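Local coordinates for protein porin (Acinetobacter baumannii AB307-0294, PDB 5DL7) that probably works as an outer-membrane porin, a beta-barrel channel through which small solutes, possibly vanillate, may cross the outer membrane, at residues Glu261-Leu270 / Gly283-Pro294. Numbering follows the deposited sequence.
Sequences EVDNRHISGL and GYMQSFGSTGLP. With CA (calcium ion), chain B; C8E ((hydroxyethyloxy)tri(ethyloxy)octane), chain L.
Asn264 reaches across to the loop 289-294 that leaves the neighbouring barrel strand, 278-288. Asn264 CB lies 3.4 Å from Gly292 O. With CG anti to the backbone N (chi1 -178°), the amide extends over the Thr291-Gly292 backbone: CG meets the Gly292 carbonyl, OD1 rests against Leu293 CD1, and Asn264 ND2 donates to Thr291 O at 2.9 Å, close to the amide plane. A second, weak bond runs from ND2 to Ser287 OG, so two acceptors hold the buried nitrogen. One residue earlier, Asp263 N points almost straight at Thr291 OG1 (3.0 Å, 174°) while Thr291 N returns a bond to Asp263 O. Asp263 OD2 takes Ser290 N at 2.9 Å, on its anti side but some 30° out of the carboxylate plane, and OD1 is met from above that plane by Arg265 NH2 in a salt bridge.

Before this loop, strands 263-270 and 283-288 pair antiparallel, with Arg265-Phe288, Ile267-Gln286 and Gly269-Tyr284 as hydrogen-bonded pairs. On the face carrying Arg265, Ile267 and Phe288, the Phe288 ring takes Ile267 CG2 at its edge. Arg265 NE donates to O12 of a bound detergent and NH1 to its O15 and O21; detergent O21 donates in turn to Asp263 OD2 (2.6 Å), bridging base and acid. The other face carries His266, with Gln286 O above its ring and Met285 SD at its edge, and Ser268, whose OG is hydrogen-bonded to Val304 N, outside the two segments. Beside the loop, Glu261 grips calcium through both carboxylate oxygens, together with Glu253 and waters.

This hairpin of the barrel wall therefore joins routine strand pairing to a cluster of hydrogen bonds, where the backbone and carboxylate of Asp263 and the amide of Asn264 hold residues 290-291 next to a calcium site.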
loop_
_atom_site.group_PDB
_atom_site.type_symbol
_atom_site.label_atom_id
_atom_site.label_comp_id
_atom_site.label_asym_id
_atom_site.label_seq_id
_atom_site.Cartn_x
_atom_site.Cartn_y
_atom_site.Cartn_z
ATOM N N GLU A 261 -16.599 17.998 7.015
ATOM C CA GLU A 261 -16.676 17.087 8.147
ATOM C C GLU A 261 -15.926 15.816 7.923
ATOM O O GLU A 261 -16.017 15.179 6.891
ATOM C CB GLU A 261 -18.089 16.856 8.507
ATOM C CG GLU A 261 -18.391 15.963 9.698
ATOM C CD GLU A 261 -17.884 16.567 11.038
ATOM O OE1 GLU A 261 -17.578 17.758 11.150
ATOM O OE2 GLU A 261 -18.006 15.758 12.062
ATOM N N VAL A 262 -15.162 15.405 8.958
ATOM C CA VAL A 262 -14.510 14.112 8.971
ATOM C C VAL A 262 -14.810 13.530 10.337
ATOM O O VAL A 262 -14.520 14.145 11.345
ATOM C CB VAL A 262 -12.955 14.247 8.779
ATOM C CG1 VAL A 262 -12.269 12.877 8.920
ATOM C CG2 VAL A 262 -12.606 14.925 7.476
ATOM N N ASP A 263 -15.345 12.379 10.371
ATOM C CA ASP A 263 -15.858 11.753 11.660
ATOM C C ASP A 263 -15.894 10.236 11.483
ATOM O O ASP A 263 -16.821 9.693 10.966
ATOM C CB ASP A 263 -17.243 12.367 12.035
ATOM C CG ASP A 263 -17.786 11.671 13.241
ATOM O OD1 ASP A 263 -17.032 11.779 14.267
ATOM O OD2 ASP A 263 -18.899 11.128 13.361
ATOM N N ASN A 264 -14.784 9.590 11.829
ATOM C CA ASN A 264 -14.678 8.179 11.543
ATOM C C ASN A 264 -13.871 7.455 12.641
ATOM O O ASN A 264 -12.849 7.942 13.062
ATOM C CB ASN A 264 -13.967 7.987 10.189
ATOM C CG ASN A 264 -13.888 6.534 9.845
ATOM O OD1 ASN A 264 -12.847 5.866 10.037
ATOM N ND2 ASN A 264 -14.976 6.013 9.222
ATOM N N ARG A 265 -14.385 6.322 12.988
ATOM C CA ARG A 265 -13.555 5.272 13.648
ATOM C C ARG A 265 -13.590 4.103 12.778
ATOM O O ARG A 265 -14.637 3.745 12.225
ATOM C CB ARG A 265 -14.112 4.844 15.040
ATOM C CG ARG A 265 -13.818 5.814 16.151
ATOM C CD ARG A 265 -14.489 7.148 16.078
ATOM N NE ARG A 265 -15.903 7.006 16.136
ATOM C CZ ARG A 265 -16.816 7.912 15.784
ATOM N NH1 ARG A 265 -18.133 7.631 15.829
ATOM N NH2 ARG A 265 -16.370 9.019 15.233
ATOM N N HIS A 266 -12.458 3.423 12.610
ATOM C CA HIS A 266 -12.418 2.258 11.755
ATOM C C HIS A 266 -11.651 1.111 12.464
ATOM O O HIS A 266 -10.523 1.379 12.937
ATOM C CB HIS A 266 -11.740 2.603 10.405
ATOM C CG HIS A 266 -11.999 1.532 9.389
ATOM N ND1 HIS A 266 -11.275 0.381 9.352
ATOM C CD2 HIS A 266 -12.980 1.414 8.428
ATOM C CE1 HIS A 266 -11.837 -0.418 8.450
ATOM N NE2 HIS A 266 -12.873 0.187 7.901
ATOM N N ILE A 267 -12.292 -0.046 12.551
ATOM C CA ILE A 267 -11.599 -1.190 13.218
ATOM C C ILE A 267 -11.490 -2.209 12.169
ATOM O O ILE A 267 -12.415 -2.449 11.387
ATOM C CB ILE A 267 -12.443 -1.594 14.470
ATOM C CG1 ILE A 267 -11.758 -2.715 15.162
ATOM C CG2 ILE A 267 -13.739 -2.129 13.978
ATOM C CD1 ILE A 267 -10.434 -2.270 15.756
ATOM N N SER A 268 -10.345 -2.904 12.116
ATOM C CA SER A 268 -10.151 -4.044 11.221
ATOM C C SER A 268 -9.272 -5.080 11.872
ATOM O O SER A 268 -8.385 -4.739 12.678
ATOM C CB SER A 268 -9.648 -3.596 9.882
ATOM O OG SER A 268 -8.413 -2.899 9.863
ATOM N N GLY A 269 -9.564 -6.334 11.560
ATOM C CA GLY A 269 -8.726 -7.427 12.163
ATOM C C GLY A 269 -8.718 -8.591 11.191
ATOM O O GLY A 269 -9.714 -8.916 10.517
ATOM N N LEU A 270 -7.610 -9.242 11.132
ATOM C CA LEU A 270 -7.436 -10.506 10.433
ATOM C C LEU A 270 -6.829 -11.496 11.417
ATOM O O LEU A 270 -5.753 -11.185 12.043
ATOM C CB LEU A 270 -6.516 -10.356 9.230
ATOM C CG LEU A 270 -6.394 -11.612 8.323
ATOM C CD1 LEU A 270 -7.633 -11.905 7.485
ATOM C CD2 LEU A 270 -5.201 -11.342 7.377
ATOM N N GLY A 283 -11.387 -12.403 8.542
ATOM C CA GLY A 283 -11.216 -10.985 8.625
ATOM C C GLY A 283 -12.553 -10.259 8.889
ATOM O O GLY A 283 -13.676 -10.727 8.520
ATOM N N TYR A 284 -12.536 -9.150 9.613
ATOM C CA TYR A 284 -13.668 -8.307 9.875
ATOM C C TYR A 284 -13.238 -6.869 9.850
ATOM O O TYR A 284 -12.143 -6.529 10.375
ATOM C CB TYR A 284 -14.344 -8.586 11.229
ATOM C CG TYR A 284 -15.575 -7.807 11.415
ATOM C CD1 TYR A 284 -16.695 -8.079 10.637
ATOM C CD2 TYR A 284 -15.584 -6.787 12.196
ATOM C CE1 TYR A 284 -17.908 -7.366 10.796
ATOM C CE2 TYR A 284 -16.798 -6.080 12.407
ATOM C CZ TYR A 284 -17.889 -6.329 11.618
ATOM O OH TYR A 284 -19.119 -5.583 11.819
ATOM N N MET A 285 -14.086 -6.008 9.247
ATOM C CA MET A 285 -13.898 -4.579 9.353
ATOM C C MET A 285 -15.202 -3.897 9.607
ATOM O O MET A 285 -16.224 -4.338 9.141
ATOM C CB MET A 285 -13.184 -3.926 8.150
ATOM C CG MET A 285 -11.979 -4.681 7.610
ATOM S SD MET A 285 -10.872 -3.721 6.602
ATOM C CE MET A 285 -11.883 -3.446 5.133
ATOM N N GLN A 286 -15.108 -2.771 10.279
ATOM C CA GLN A 286 -16.265 -1.878 10.362
ATOM C C GLN A 286 -15.931 -0.422 10.540
ATOM O O GLN A 286 -15.059 -0.053 11.320
ATOM C CB GLN A 286 -17.187 -2.332 11.525
ATOM C CG GLN A 286 -18.471 -1.551 11.720
ATOM C CD GLN A 286 -19.458 -2.187 12.712
ATOM O OE1 GLN A 286 -19.272 -3.320 13.119
ATOM N NE2 GLN A 286 -20.592 -1.509 12.930
ATOM N N SER A 287 -16.627 0.414 9.755
ATOM C CA SER A 287 -16.598 1.798 9.925
ATOM C C SER A 287 -17.666 2.350 10.790
ATOM O O SER A 287 -18.848 1.970 10.648
ATOM C CB SER A 287 -16.701 2.398 8.471
ATOM O OG SER A 287 -16.541 3.776 8.501
ATOM N N PHE A 288 -17.311 3.345 11.613
ATOM C CA PHE A 288 -18.275 4.026 12.472
ATOM C C PHE A 288 -18.156 5.533 12.293
ATOM O O PHE A 288 -17.068 6.020 12.121
ATOM C CB PHE A 288 -18.004 3.797 13.992
ATOM C CG PHE A 288 -17.981 2.306 14.344
ATOM C CD1 PHE A 288 -16.860 1.567 14.174
ATOM C CD2 PHE A 288 -19.208 1.698 14.844
ATOM C CE1 PHE A 288 -16.882 0.190 14.456
ATOM C CE2 PHE A 288 -19.173 0.374 15.300
ATOM C CZ PHE A 288 -17.996 -0.346 15.083
ATOM N N GLY A 289 -19.285 6.256 12.474
ATOM C CA GLY A 289 -19.194 7.700 12.395
ATOM C C GLY A 289 -19.834 8.304 11.136
ATOM O O GLY A 289 -20.350 7.554 10.351
ATOM N N SER A 290 -19.862 9.611 11.112
ATOM C CA SER A 290 -20.579 10.342 9.987
ATOM C C SER A 290 -19.942 10.211 8.622
ATOM O O SER A 290 -20.629 10.491 7.619
ATOM C CB SER A 290 -20.643 11.857 10.290
ATOM O OG SER A 290 -21.308 12.006 11.509
ATOM N N THR A 291 -18.720 9.819 8.530
ATOM C CA THR A 291 -17.975 9.632 7.287
ATOM C C THR A 291 -17.280 8.381 7.152
ATOM O O THR A 291 -17.021 7.715 8.188
ATOM C CB THR A 291 -17.038 10.852 7.014
ATOM O OG1 THR A 291 -15.800 10.762 7.867
ATOM C CG2 THR A 291 -17.663 12.178 7.205
ATOM N N GLY A 292 -16.697 8.118 6.003
ATOM C CA GLY A 292 -15.774 7.058 5.863
ATOM C C GLY A 292 -14.403 7.498 6.343
ATOM O O GLY A 292 -14.155 8.552 6.847
ATOM N N LEU A 293 -13.459 6.600 6.136
ATOM C CA LEU A 293 -12.077 6.730 6.577
ATOM C C LEU A 293 -11.209 7.627 5.616
ATOM O O LEU A 293 -11.144 7.321 4.452
ATOM C CB LEU A 293 -11.364 5.382 6.594
ATOM C CG LEU A 293 -9.915 5.294 7.057
ATOM C CD1 LEU A 293 -9.749 5.702 8.500
ATOM C CD2 LEU A 293 -9.305 3.961 6.705
ATOM N N PRO A 294 -10.646 8.676 6.125
ATOM C CA PRO A 294 -9.645 9.439 5.305
ATOM C C PRO A 294 -8.265 8.876 5.395
ATOM O O PRO A 294 -7.863 8.283 6.390
ATOM C CB PRO A 294 -9.618 10.869 5.899
ATOM C CG PRO A 294 -9.861 10.554 7.406
ATOM C CD PRO A 294 -10.765 9.332 7.459
HETATM CA CA CA B . -16.573 17.210 13.396
HETATM C C11 C8E L . -17.150 5.549 19.332
HETATM O O12 C8E L . -17.016 5.049 17.920
HETATM C C13 C8E L . -17.651 3.805 17.754
HETATM C C14 C8E L . -19.162 4.044 17.790
HETATM O O15 C8E L . -19.601 5.201 16.969
HETATM C C16 C8E L . -21.001 5.062 16.835
HETATM C C17 C8E L . -21.471 6.124 15.875
HETATM O O18 C8E L . -21.216 7.383 16.503
HETATM C C19 C8E L . -21.716 8.465 15.677
HETATM C C20 C8E L . -21.070 9.773 16.054
HETATM O O21 C8E L . -19.724 9.970 15.489
HETATM O O HOH W 1 -20.180 14.399 12.571
HETATM O O HOH W 2 -15.491 15.092 13.718
HETATM O O HOH W 3 -18.183 16.397 15.071
HETATM O O HOH W 4 -15.312 17.749 15.339
HETATM O O HOH W 5 -17.935 19.097 14.050
#